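Local coordinates for antifreeze protein (Uncultured bacterium, PDB 6EIO) that binds ice through two of its faces and, as an antifreeze protein, probably restrains the growth of ice crystals, at residues V17-Q21 with T116-Y122; I108-G114 with L128-D134; I149-L155 with W176-A182; F202-L208 with M221-V227. The contacts are given in a common frame with arbitrary orientation. Where two conformers were deposited one is given. Residue numbers count along the deposited sequence, not the author numbering.

How the interactions relate
From the N terminus, the loop residues 17-21 are separated by 94 residues, with several strands and helix 81-99, from 116-122, against which interaction 1 lays them. Interaction 2 opens at 108-114, inside that span, and closes at 128-134, so the two contacts cross; Ile108 packs on Ile18 and Tyr122. Interactions 3 and 4 follow in series; each closes a short span of chain and joins neighbouring coils of the beta-helix in parallel. Interaction 3 adjoins both earlier ones: Leu128 N lies 2.9 Å from Thr154 O, and Tyr122 O 2.8 Å from Gln150 N. Interaction 4 belongs to the far half of the solenoid, its centre about 28 Å from that of interaction 1.

Interaction 1. Residues V17-Q21 with T116-Y122; sequences VIPLQ and TLTPGLY
The N-terminal segment 17-21 lies along a corner of the beta-helix, segment 116-122, in which a turn at Thr118-Pro119 joins strand 116-117 to strand 120-124. Residues 17-21 are extended but form no regular strand. Both backbones progress in the same sense, with CA atoms matched as Ile18-Leu117 (7.0 Å), Leu20-Thr118 (6.5 Å) and Gln21-Gly120 (6.0 Å), so side chains and water bridge the gap. Gln21 (m, t, chi3 45°) turns its amide onto the backbone of Leu121: OE1 accepts from Leu121 N at 2.9 Å and NE2 donates to Leu121 O at 3.0 Å. The same NE2 lies over one face of the Tyr122 ring. Gly120 (phi 138°, psi -151°) lets OE1 approach to 3.4 Å from its CA. Ile18 (m, m) sets CD1 4.2 Å from Leu117 CD2 and CG2 at the edge of the Tyr122 ring, 4.1 Å from its CE2. Leu20 (t, p) brings CD1 to 3.6 Å from OG1 of Thr118 (p). Tyr122 (m) reaches back across the turn, OH donating to Thr118 O at 2.6 Å. One water donates to Pro19 O (2.7 Å) and Tyr122 OH (2.8 Å) and accepts from Gln21 NE2 (3.0 Å).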
loop_
_atom_site.group_PDB
_atom_site.type_symbol
_atom_site.label_atom_id
_atom_site.label_comp_id
_atom_site.label_asym_id
_atom_site.label_seq_id
_atom_site.Cartn_x
_atom_site.Cartn_y
_atom_site.Cartn_z
ATOM N N VAL A 17 23.612 4.193 -2.307
ATOM C CA VAL A 17 23.647 3.922 -3.738
ATOM C C VAL A 17 22.896 2.619 -4.022
ATOM O O VAL A 17 23.271 1.555 -3.520
ATOM C CB VAL A 17 25.085 3.865 -4.272
ATOM C CG1 VAL A 17 25.074 3.608 -5.737
ATOM C CG2 VAL A 17 25.836 5.171 -3.963
ATOM N N ILE A 18 21.870 2.704 -4.859
ATOM C CA ILE A 18 20.959 1.593 -5.153
ATOM C C ILE A 18 21.419 0.887 -6.429
ATOM O O ILE A 18 21.383 1.510 -7.503
ATOM C CB ILE A 18 19.521 2.121 -5.336
ATOM C CG1 ILE A 18 19.037 2.879 -4.091
ATOM C CG2 ILE A 18 18.559 0.999 -5.715
ATOM C CD1 ILE A 18 18.877 2.012 -2.870
ATOM N N PRO A 19 21.835 -0.394 -6.383
ATOM C CA PRO A 19 22.236 -1.079 -7.618
ATOM C C PRO A 19 21.006 -1.464 -8.431
ATOM O O PRO A 19 19.866 -1.364 -7.976
ATOM C CB PRO A 19 22.996 -2.315 -7.128
ATOM C CG PRO A 19 22.334 -2.642 -5.846
ATOM C CD PRO A 19 21.948 -1.297 -5.219
ATOM N N LEU A 20 21.256 -1.896 -9.667
ATOM C CA LEU A 20 20.201 -2.295 -10.586
ATOM C C LEU A 20 20.083 -3.815 -10.592
ATOM O O LEU A 20 21.022 -4.524 -10.965
ATOM C CB LEU A 20 20.479 -1.761 -11.984
ATOM C CG LEU A 20 19.364 -1.997 -12.995
ATOM C CD1 LEU A 20 18.005 -1.476 -12.505
ATOM C CD2 LEU A 20 19.753 -1.324 -14.303
ATOM N N GLN A 21 18.923 -4.308 -10.176
ATOM C CA GLN A 21 18.668 -5.733 -10.073
ATOM C C GLN A 21 18.370 -6.349 -11.435
ATOM O O GLN A 21 17.850 -5.702 -12.344
ATOM C CB GLN A 21 17.490 -5.978 -9.120
ATOM C CG GLN A 21 17.809 -5.529 -7.704
ATOM C CD GLN A 21 16.648 -5.712 -6.751
ATOM O OE1 GLN A 21 15.994 -6.752 -6.754
ATOM N NE2 GLN A 21 16.414 -4.719 -5.907
ATOM N N THR A 116 15.764 7.089 -5.593
ATOM C CA THR A 116 15.111 6.401 -6.687
ATOM C C THR A 116 15.291 4.904 -6.514
ATOM O O THR A 116 16.398 4.409 -6.323
ATOM C CB THR A 116 15.672 6.824 -8.026
ATOM O OG1 THR A 116 15.144 8.105 -8.322
ATOM C CG2 THR A 116 15.248 5.841 -9.109
ATOM N N LEU A 117 14.193 4.198 -6.571
ATOM C CA LEU A 117 14.167 2.743 -6.519
ATOM C C LEU A 117 13.816 2.223 -7.905
ATOM O O LEU A 117 12.753 2.536 -8.448
ATOM C CB LEU A 117 13.164 2.254 -5.479
ATOM C CG LEU A 117 13.392 2.755 -4.059
ATOM C CD1 LEU A 117 12.371 2.146 -3.114
ATOM C CD2 LEU A 117 14.813 2.455 -3.596
ATOM N N THR A 118 14.708 1.419 -8.463
ATOM C CA THR A 118 14.500 0.723 -9.718
ATOM C C THR A 118 13.853 -0.639 -9.445
ATOM O O THR A 118 13.666 -1.043 -8.293
ATOM C CB THR A 118 15.847 0.639 -10.455
ATOM O OG1 THR A 118 16.858 0.184 -9.547
ATOM C CG2 THR A 118 16.270 2.017 -10.971
ATOM N N PRO A 119 13.423 -1.358 -10.493
ATOM C CA PRO A 119 12.586 -2.546 -10.262
ATOM C C PRO A 119 13.305 -3.628 -9.478
ATOM O O PRO A 119 14.518 -3.819 -9.599
ATOM C CB PRO A 119 12.242 -3.014 -11.675
ATOM C CG PRO A 119 12.273 -1.735 -12.487
ATOM C CD PRO A 119 13.463 -1.002 -11.925
ATOM N N GLY A 120 12.528 -4.379 -8.707
ATOM C CA GLY A 120 13.050 -5.540 -8.007
ATOM C C GLY A 120 12.519 -5.649 -6.599
ATOM O O GLY A 120 11.385 -5.231 -6.311
ATOM N N LEU A 121 13.335 -6.260 -5.742
ATOM C CA LEU A 121 12.977 -6.673 -4.394
ATOM C C LEU A 121 13.869 -5.933 -3.406
ATOM O O LEU A 121 15.106 -5.930 -3.555
ATOM C CB LEU A 121 13.194 -8.183 -4.261
ATOM C CG LEU A 121 12.831 -8.803 -2.909
ATOM C CD1 LEU A 121 11.371 -8.602 -2.557
ATOM C CD2 LEU A 121 13.182 -10.282 -2.923
ATOM N N TYR A 122 13.239 -5.346 -2.393
ATOM C CA TYR A 122 13.907 -4.566 -1.364
ATOM C C TYR A 122 13.495 -5.094 -0.005
ATOM O O TYR A 122 12.325 -5.449 0.194
ATOM C CB TYR A 122 13.498 -3.100 -1.459
ATOM C CG TYR A 122 13.950 -2.450 -2.744
ATOM C CD1 TYR A 122 13.164 -2.486 -3.901
ATOM C CD2 TYR A 122 15.188 -1.831 -2.818
ATOM C CE1 TYR A 122 13.591 -1.903 -5.080
ATOM C CE2 TYR A 122 15.629 -1.243 -3.985
ATOM C CZ TYR A 122 14.823 -1.267 -5.115
ATOM O OH TYR A 122 15.294 -0.657 -6.246
HETATM O O HOH W 1 17.620 -2.136 -6.688
HETATM O O HOH W 2 16.817 -2.498 -9.274
HETATM O O HOH W 3 15.505 -4.235 -12.238
#

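Interaction 2. Residues I108-G114 with L128-D134; sequences ISGNIGG and LAVSSGD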
loop_
_atom_site.group_PDB
_atom_site.type_symbol
_atom_site.label_atom_id
_atom_site.label_comp_id
_atom_site.label_asym_id
_atom_site.label_seq_id
_atom_site.Cartn_x
_atom_site.Cartn_y
_atom_site.Cartn_z
ATOM N N ILE A 108 17.503 -1.861 2.172
ATOM C CA ILE A 108 17.285 -0.433 2.400
ATOM C C ILE A 108 16.597 -0.344 3.748
ATOM O O ILE A 108 15.791 -1.210 4.073
ATOM C CB ILE A 108 16.356 0.264 1.332
ATOM C CG1 ILE A 108 14.985 -0.432 1.227
ATOM C CG2 ILE A 108 17.036 0.382 -0.031
ATOM C CD1 ILE A 108 13.983 0.269 0.297
ATOM N N SER A 109 16.778 0.756 4.468
ATOM C CA SER A 109 16.028 0.950 5.706
ATOM C C SER A 109 16.027 2.427 6.042
ATOM O O SER A 109 16.761 3.225 5.461
ATOM C CB SER A 109 16.583 0.126 6.860
ATOM O OG SER A 109 17.862 0.616 7.198
ATOM N N GLY A 110 15.195 2.782 7.011
ATOM C CA GLY A 110 15.186 4.144 7.468
ATOM C C GLY A 110 14.617 5.100 6.432
ATOM O O GLY A 110 13.742 4.761 5.639
ATOM N N ASN A 111 15.097 6.331 6.470
ATOM C CA ASN A 111 14.608 7.345 5.548
ATOM C C ASN A 111 15.075 7.036 4.131
ATOM O O ASN A 111 16.279 6.951 3.872
ATOM C CB ASN A 111 15.114 8.712 5.974
ATOM C CG ASN A 111 14.726 9.792 5.000
ATOM O OD1 ASN A 111 13.606 9.825 4.487
ATOM N ND2 ASN A 111 15.650 10.700 4.744
ATOM N N ILE A 112 14.115 6.915 3.208
ATOM C CA ILE A 112 14.386 6.737 1.791
ATOM C C ILE A 112 13.965 7.946 0.969
ATOM O O ILE A 112 13.974 7.885 -0.265
ATOM C CB ILE A 112 13.792 5.432 1.237
ATOM C CG1 ILE A 112 12.280 5.378 1.426
ATOM C CG2 ILE A 112 14.479 4.242 1.890
ATOM C CD1 ILE A 112 11.642 4.218 0.698
ATOM N N GLY A 113 13.623 9.056 1.618
ATOM C CA GLY A 113 13.389 10.274 0.873
ATOM C C GLY A 113 14.615 10.662 0.067
ATOM O O GLY A 113 15.750 10.510 0.514
ATOM N N GLY A 114 14.377 11.153 -1.147
ATOM C CA GLY A 114 15.421 11.499 -2.086
ATOM C C GLY A 114 15.915 10.353 -2.937
ATOM O O GLY A 114 16.697 10.585 -3.862
ATOM N N LEU A 128 10.929 1.726 7.904
ATOM C CA LEU A 128 11.162 2.400 6.638
ATOM C C LEU A 128 10.315 3.667 6.636
ATOM O O LEU A 128 9.160 3.643 7.076
ATOM C CB LEU A 128 10.766 1.498 5.466
ATOM C CG LEU A 128 11.289 1.934 4.098
ATOM C CD1 LEU A 128 12.798 1.783 4.015
ATOM C CD2 LEU A 128 10.610 1.113 3.015
ATOM N N ALA A 129 10.887 4.771 6.160
ATOM C CA ALA A 129 10.203 6.053 6.255
ATOM C C ALA A 129 10.498 6.901 5.037
ATOM O O ALA A 129 11.543 6.772 4.420
ATOM C CB ALA A 129 10.645 6.812 7.505
ATOM N N VAL A 130 9.566 7.771 4.701
ATOM C CA VAL A 130 9.854 8.898 3.833
ATOM C C VAL A 130 9.762 10.121 4.738
ATOM O O VAL A 130 8.665 10.578 5.069
ATOM C CB VAL A 130 8.899 8.976 2.634
ATOM C CG1 VAL A 130 9.416 9.977 1.633
ATOM C CG2 VAL A 130 8.713 7.598 1.989
ATOM N N SER A 131 10.917 10.636 5.183
ATOM C CA SER A 131 10.924 11.708 6.177
ATOM C C SER A 131 11.350 13.039 5.615
ATOM O O SER A 131 10.853 14.071 6.057
ATOM C CB SER A 131 11.803 11.379 7.399
ATOM O OG SER A 131 13.192 11.408 7.159
ATOM N N SER A 132 12.225 13.037 4.636
ATOM C CA SER A 132 12.620 14.266 3.980
ATOM C C SER A 132 12.614 13.906 2.519
ATOM O O SER A 132 13.042 12.816 2.151
ATOM C CB SER A 132 14.036 14.690 4.370
ATOM O OG SER A 132 14.944 13.655 4.035
ATOM N N GLY A 133 12.085 14.780 1.706
ATOM C CA GLY A 133 12.002 14.419 0.322
ATOM C C GLY A 133 11.130 13.226 -0.034
ATOM O O GLY A 133 10.510 12.513 0.776
ATOM N N ASP A 134 11.104 13.034 -1.333
ATOM C CA ASP A 134 10.148 12.132 -1.955
ATOM C C ASP A 134 10.873 10.868 -2.390
ATOM O O ASP A 134 12.074 10.887 -2.624
ATOM C CB ASP A 134 9.522 12.798 -3.172
ATOM C CG ASP A 134 8.856 14.112 -2.819
ATOM O OD1 ASP A 134 8.145 14.150 -1.799
ATOM O OD2 ASP A 134 9.054 15.101 -3.565
HETATM O O HOH W 4 16.013 13.879 1.048
#
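A single carboxamide oxygen, Asn111 OD1, gathers three backbone NH groups. It accepts from Gly113 N at 3.0 Å within its own segment, an Asx turn, and across the contact from Ser131 N at 2.9 Å and, weakly, from Ser132 N at 3.5 Å. Asn111 ND2 meanwhile donates to Ser132 OG at 3.1 Å. The side chain thus fills the place where the two backbones part. Up to Asn111 and Ala129 they pair as parallel strands, with Ala129 N bonded to Gly110 O (2.9 Å) and Ile112 N to Ala129 O (2.8 Å). The 128-134 segment then spends two extra residues on its turn, so that Gly113 comes to face Gly133, and the backbones rejoin through Gly114 N and Asp134 O at 2.7 Å. Positive phi at Gly110 (70°) and Gly114 (86°) suits glycine at both bends. Beneath the polar turn, Leu128 (t, p) places CD1 3.7 Å from Ile112 CG2, 4.2 Å from Ile108 CG1 and 3.5 Å from Gly110 O; Leu128 also packs on Ile149 and Ile151 of the next coil. Ile112 CG1 also meets Val130 CG2 at 4.2 Å. Strand 110-111 is one of the two edge strands of its sheet within the chain. A short parallel pairing over an aliphatic interior leads into a hydrogen-bonded polar turn, as where the corners of successive coils stack in a beta-helix.

Interaction 3. Residues I149-L155 with W176-A182; sequences IQIASTL and WQVSSSA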
loop_
_atom_site.group_PDB
_atom_site.type_symbol
_atom_site.label_atom_id
_atom_site.label_comp_id
_atom_site.label_asym_id
_atom_site.label_seq_id
_atom_site.Cartn_x
_atom_site.Cartn_y
_atom_site.Cartn_z
ATOM N N ILE A 149 8.603 -4.262 -1.681
ATOM C CA ILE A 149 9.357 -3.788 -0.525
ATOM C C ILE A 149 8.862 -4.509 0.716
ATOM O O ILE A 149 7.678 -4.440 1.063
ATOM C CB ILE A 149 9.264 -2.274 -0.340
ATOM C CG1 ILE A 149 9.784 -1.565 -1.580
ATOM C CG2 ILE A 149 10.090 -1.864 0.873
ATOM C CD1 ILE A 149 9.493 -0.094 -1.589
ATOM N N GLN A 150 9.783 -5.217 1.373
ATOM C CA GLN A 150 9.521 -5.985 2.587
ATOM C C GLN A 150 9.998 -5.162 3.778
ATOM O O GLN A 150 11.144 -4.701 3.784
ATOM C CB GLN A 150 10.314 -7.291 2.581
ATOM C CG GLN A 150 10.019 -8.172 1.383
ATOM C CD GLN A 150 10.989 -9.324 1.251
ATOM O OE1 GLN A 150 12.177 -9.200 1.599
ATOM N NE2 GLN A 150 10.516 -10.428 0.737
ATOM N N ILE A 151 9.143 -4.973 4.780
ATOM C CA ILE A 151 9.449 -4.080 5.892
ATOM C C ILE A 151 9.219 -4.819 7.207
ATOM O O ILE A 151 8.088 -5.189 7.528
ATOM C CB ILE A 151 8.616 -2.790 5.820
ATOM C CG1 ILE A 151 8.854 -2.091 4.476
ATOM C CG2 ILE A 151 8.949 -1.875 6.984
ATOM C CD1 ILE A 151 7.796 -1.102 4.116
ATOM N N ALA A 152 10.293 -4.996 7.984
ATOM C CA ALA A 152 10.235 -5.786 9.219
ATOM C C ALA A 152 9.520 -5.086 10.362
ATOM O O ALA A 152 9.100 -5.753 11.309
ATOM C CB ALA A 152 11.650 -6.109 9.693
ATOM N N SER A 153 9.280 -3.790 10.231
ATOM C CA SER A 153 8.726 -2.980 11.294
ATOM C C SER A 153 7.615 -2.100 10.712
ATOM O O SER A 153 6.694 -2.603 10.053
ATOM C CB SER A 153 9.852 -2.200 11.982
ATOM O OG SER A 153 9.325 -1.564 13.124
ATOM N N THR A 154 7.683 -0.804 10.971
ATOM C CA THR A 154 6.691 0.157 10.514
ATOM C C THR A 154 7.107 0.847 9.223
ATOM O O THR A 154 8.281 0.902 8.857
ATOM C CB THR A 154 6.435 1.212 11.598
ATOM O OG1 THR A 154 7.658 1.917 11.836
ATOM C CG2 THR A 154 5.921 0.605 12.890
ATOM N N LEU A 155 6.090 1.403 8.564
ATOM C CA LEU A 155 6.234 2.249 7.382
ATOM C C LEU A 155 5.575 3.587 7.696
ATOM O O LEU A 155 4.384 3.608 8.017
ATOM C CB LEU A 155 5.524 1.593 6.191
ATOM C CG LEU A 155 5.408 2.453 4.925
ATOM C CD1 LEU A 155 6.759 2.848 4.362
ATOM C CD2 LEU A 155 4.588 1.690 3.883
ATOM N N TRP A 176 4.043 -2.822 -0.813
ATOM C CA TRP A 176 4.694 -2.558 0.463
ATOM C C TRP A 176 4.151 -3.578 1.462
ATOM O O TRP A 176 2.976 -3.506 1.838
ATOM C CB TRP A 176 4.376 -1.150 0.977
ATOM C CG TRP A 176 4.548 -0.024 0.013
ATOM C CD1 TRP A 176 3.653 0.379 -0.945
ATOM C CD2 TRP A 176 5.638 0.923 -0.051
ATOM N NE1 TRP A 176 4.126 1.475 -1.618
ATOM C CE2 TRP A 176 5.331 1.837 -1.083
ATOM C CE3 TRP A 176 6.820 1.106 0.678
ATOM C CZ2 TRP A 176 6.157 2.915 -1.389
ATOM C CZ3 TRP A 176 7.647 2.178 0.358
ATOM C CH2 TRP A 176 7.314 3.061 -0.665
ATOM N N GLN A 177 4.993 -4.518 1.892
ATOM C CA GLN A 177 4.618 -5.505 2.890
ATOM C C GLN A 177 5.126 -4.999 4.240
ATOM O O GLN A 177 6.334 -4.818 4.425
ATOM C CB GLN A 177 5.233 -6.863 2.515
ATOM C CG GLN A 177 5.000 -7.941 3.565
ATOM C CD GLN A 177 6.070 -7.982 4.630
ATOM O OE1 GLN A 177 7.271 -7.892 4.338
ATOM N NE2 GLN A 177 5.639 -8.104 5.881
ATOM N N VAL A 178 4.197 -4.748 5.160
ATOM C CA VAL A 178 4.488 -4.064 6.409
ATOM C C VAL A 178 4.206 -5.029 7.559
ATOM O O VAL A 178 3.059 -5.442 7.773
ATOM C CB VAL A 178 3.650 -2.783 6.524
ATOM C CG1 VAL A 178 3.880 -2.104 7.877
ATOM C CG2 VAL A 178 3.940 -1.836 5.374
ATOM N N SER A 179 5.254 -5.381 8.321
ATOM C CA SER A 179 5.102 -6.416 9.333
ATOM C C SER A 179 4.422 -5.921 10.599
ATOM O O SER A 179 3.983 -6.743 11.409
ATOM C CB SER A 179 6.457 -7.032 9.673
ATOM O OG SER A 179 7.061 -7.641 8.546
ATOM N N SER A 180 4.330 -4.607 10.789
ATOM C CA SER A 180 3.539 -4.077 11.895
ATOM C C SER A 180 2.498 -3.124 11.323
ATOM O O SER A 180 1.539 -3.600 10.708
ATOM C CB SER A 180 4.390 -3.562 13.047
ATOM O OG SER A 180 5.158 -2.500 12.575
ATOM N N SER A 181 2.650 -1.805 11.502
ATOM C CA SER A 181 1.667 -0.820 11.090
ATOM C C SER A 181 2.304 0.260 10.223
ATOM O O SER A 181 3.527 0.435 10.191
ATOM C CB SER A 181 1.024 -0.168 12.308
ATOM O OG SER A 181 0.196 -1.094 12.999
ATOM N N ALA A 182 1.436 0.993 9.525
ATOM C CA ALA A 182 1.846 2.115 8.699
ATOM C C ALA A 182 1.102 3.379 9.115
ATOM O O ALA A 182 -0.075 3.326 9.484
ATOM C CB ALA A 182 1.577 1.839 7.221
#
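Backbone hydrogen bonds set a one-to-one register over all seven residues, from Ile149 beside Trp176 to Leu155 beside Ala182. The strand portions 149-151 and 176-178 run parallel, their axes 4.9 Å apart at 12°. Gln177 N donates to Ile149 O (2.8 Å), Ile151 N to Gln177 O (2.8 Å) and Ser179 N to Ile151 O (2.9 Å); Ser180 N to Ser153 O then joins the corners, and Leu155 N to Ser181 O opens the next strand pairing (both 3.2 Å). Side-chain polar bonds reinforce the bend. Ser179 OG (m) also donates to Ile151 O at 2.8 Å and accepts from Gln177 NE2 at 3.1 Å. On the same face as Gln177, Gln150 turns its NE2 to the carbonyls of Ala97 in helix 81-99 and Arg100 just after it. Apolar contacts occupy the face with Ile149, Ile151 and Leu155. Ile149 CD1 makes a CH-pi contact, 3.9 Å from the centroid of the six-membered ring of Trp176, Ile151 CD1 sits at that ring's edge, 4.2 Å from CE3, and Leu155 CB meets Val178 CG2 at 3.9 Å. Trp176 NE1 is bonded to Lys191 O. The two faces of these paired coils of the beta-helix thus differ in chemistry: aliphatic and indole groups fill the interior, while on the other face the Gln150 amide bonds to the helix end and Gln177 packs on the helix, and serines fasten the corners.

Interaction 4. Residues F202-L208 with M221-V227; sequences FDTGATL and MEGNTFV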
loop_
_atom_site.group_PDB
_atom_site.type_symbol
_atom_site.label_atom_id
_atom_site.label_comp_id
_atom_site.label_asym_id
_atom_site.label_seq_id
_atom_site.Cartn_x
_atom_site.Cartn_y
_atom_site.Cartn_z
ATOM N N PHE A 202 -4.028 7.075 8.024
ATOM C CA PHE A 202 -3.791 8.206 7.134
ATOM C C PHE A 202 -4.251 9.472 7.860
ATOM O O PHE A 202 -5.418 9.578 8.260
ATOM C CB PHE A 202 -4.539 8.063 5.788
ATOM C CG PHE A 202 -3.882 7.096 4.774
ATOM C CD1 PHE A 202 -4.071 5.716 4.864
ATOM C CD2 PHE A 202 -3.129 7.585 3.694
ATOM C CE1 PHE A 202 -3.485 4.860 3.944
ATOM C CE2 PHE A 202 -2.554 6.722 2.771
ATOM C CZ PHE A 202 -2.733 5.363 2.900
ATOM N N ASP A 203 -3.342 10.439 7.995
ATOM C CA ASP A 203 -3.662 11.706 8.622
ATOM C C ASP A 203 -4.253 12.682 7.600
ATOM O O ASP A 203 -4.294 12.417 6.394
ATOM C CB ASP A 203 -2.423 12.291 9.291
ATOM C CG ASP A 203 -1.983 11.528 10.508
ATOM O OD1 ASP A 203 -2.739 10.693 11.040
ATOM O OD2 ASP A 203 -0.852 11.811 10.951
ATOM N N THR A 204 -4.729 13.821 8.109
ATOM C CA THR A 204 -5.588 14.728 7.346
ATOM C C THR A 204 -5.046 15.039 5.959
ATOM O O THR A 204 -3.927 15.548 5.798
ATOM C CB THR A 204 -5.770 16.034 8.123
ATOM O OG1 THR A 204 -6.214 15.678 9.430
ATOM C CG2 THR A 204 -6.782 16.927 7.443
ATOM N N GLY A 205 -5.879 14.797 4.950
ATOM C CA GLY A 205 -5.563 15.227 3.611
ATOM C C GLY A 205 -4.608 14.340 2.849
ATOM O O GLY A 205 -4.365 14.591 1.661
ATOM N N ALA A 206 -4.062 13.300 3.480
ATOM C CA ALA A 206 -3.245 12.357 2.735
ATOM C C ALA A 206 -4.094 11.660 1.668
ATOM O O ALA A 206 -5.318 11.502 1.809
ATOM C CB ALA A 206 -2.610 11.344 3.687
ATOM N N THR A 207 -3.414 11.207 0.616
ATOM C CA THR A 207 -4.052 10.540 -0.494
ATOM C C THR A 207 -3.308 9.249 -0.820
ATOM O O THR A 207 -2.120 9.083 -0.509
ATOM C CB THR A 207 -4.138 11.441 -1.737
ATOM O OG1 THR A 207 -2.835 11.641 -2.285
ATOM C CG2 THR A 207 -4.748 12.804 -1.413
ATOM N N LEU A 208 -4.030 8.342 -1.487
ATOM C CA LEU A 208 -3.457 7.073 -1.915
ATOM C C LEU A 208 -4.008 6.728 -3.289
ATOM O O LEU A 208 -5.228 6.691 -3.493
ATOM C CB LEU A 208 -3.818 5.953 -0.934
ATOM C CG LEU A 208 -3.288 4.549 -1.283
ATOM C CD1 LEU A 208 -1.775 4.482 -1.283
ATOM C CD2 LEU A 208 -3.848 3.526 -0.302
ATOM N N MET A 221 -8.759 6.980 9.093
ATOM C CA MET A 221 -8.724 7.948 8.015
ATOM C C MET A 221 -9.199 9.303 8.527
ATOM O O MET A 221 -10.053 9.390 9.417
ATOM C CB MET A 221 -9.626 7.460 6.854
ATOM C CG MET A 221 -9.082 6.222 6.141
ATOM S SD MET A 221 -10.304 5.427 5.065
ATOM C CE MET A 221 -11.405 4.767 6.301
ATOM N N GLU A 222 -8.652 10.359 7.943
ATOM C CA GLU A 222 -9.112 11.716 8.224
ATOM C C GLU A 222 -8.984 12.538 6.939
ATOM O O GLU A 222 -7.887 12.828 6.470
ATOM C CB GLU A 222 -8.328 12.330 9.383
ATOM C CG GLU A 222 -8.837 13.718 9.732
ATOM C CD GLU A 222 -8.453 14.249 11.114
ATOM O OE1 GLU A 222 -7.752 13.561 11.869
ATOM O OE2 GLU A 222 -8.892 15.384 11.402
ATOM N N GLY A 223 -10.123 12.895 6.350
ATOM C CA GLY A 223 -10.113 13.739 5.167
ATOM C C GLY A 223 -9.228 13.254 4.035
ATOM O O GLY A 223 -8.527 14.056 3.414
ATOM N N ASN A 224 -9.272 11.961 3.725
ATOM C CA ASN A 224 -8.371 11.396 2.735
ATOM C C ASN A 224 -9.039 11.203 1.380
ATOM O O ASN A 224 -10.263 11.142 1.269
ATOM C CB ASN A 224 -7.847 10.040 3.221
ATOM C CG ASN A 224 -7.163 10.160 4.550
ATOM O OD1 ASN A 224 -7.579 9.544 5.536
ATOM N ND2 ASN A 224 -6.118 10.983 4.583
ATOM N N THR A 225 -8.207 11.047 0.349
ATOM C CA THR A 225 -8.675 10.633 -0.966
ATOM C C THR A 225 -8.021 9.306 -1.316
ATOM O O THR A 225 -6.794 9.214 -1.367
ATOM C CB THR A 225 -8.318 11.666 -2.031
ATOM O OG1 THR A 225 -8.861 12.911 -1.620
ATOM C CG2 THR A 225 -8.856 11.254 -3.407
ATOM N N PHE A 226 -8.847 8.295 -1.580
ATOM C CA PHE A 226 -8.379 6.978 -2.012
ATOM C C PHE A 226 -8.923 6.692 -3.405
ATOM O O PHE A 226 -10.136 6.804 -3.631
ATOM C CB PHE A 226 -8.913 5.875 -1.075
ATOM C CG PHE A 226 -8.364 5.919 0.319
ATOM C CD1 PHE A 226 -8.988 6.660 1.314
ATOM C CD2 PHE A 226 -7.231 5.182 0.633
ATOM C CE1 PHE A 226 -8.470 6.671 2.611
ATOM C CE2 PHE A 226 -6.694 5.214 1.910
ATOM C CZ PHE A 226 -7.303 5.959 2.899
ATOM N N VAL A 227 -8.040 6.293 -4.313
ATOM C CA VAL A 227 -8.433 5.753 -5.607
ATOM C C VAL A 227 -7.578 4.528 -5.874
ATOM O O VAL A 227 -6.465 4.399 -5.358
ATOM C CB VAL A 227 -8.261 6.757 -6.772
ATOM C CG1 VAL A 227 -9.102 8.015 -6.541
ATOM C CG2 VAL A 227 -6.786 7.108 -7.008
#
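Phe226 points the edge of its ring at the face of Phe202, an edge-to-face pair with centroids 5.0 Å apart, planes at 74° and CZ 3.8 Å from Phe202 CD1. Leu208 adds CB 3.8 Å from Phe226 CD2; Phe184 meets the ring of Phe202, and Ile52 packs on Phe226. Asn224 stitches the corner above this core. Its ND2 donates to Asp203 O and Ala206 O, both at 2.9 Å, and its OD1 accepts from Glu222 N at 2.8 Å. Asp203 to Ala206 form a type II turn, with Gly205 at phi 81°, and Gly205 N donates to Glu222 O at 3.2 Å. These are stacked corners of neighbouring coils in the beta-helix, after which the strands pair in parallel: Thr225 N to Ala206 O (3.3 Å), Leu208 N to Thr225 O (2.9 Å) and Val227 N to Leu208 O (3.0 Å). Leu208 and Phe226 share the inner face of this pairing. On the other face Thr207 CG2 approaches Thr225 CB at 3.8 Å.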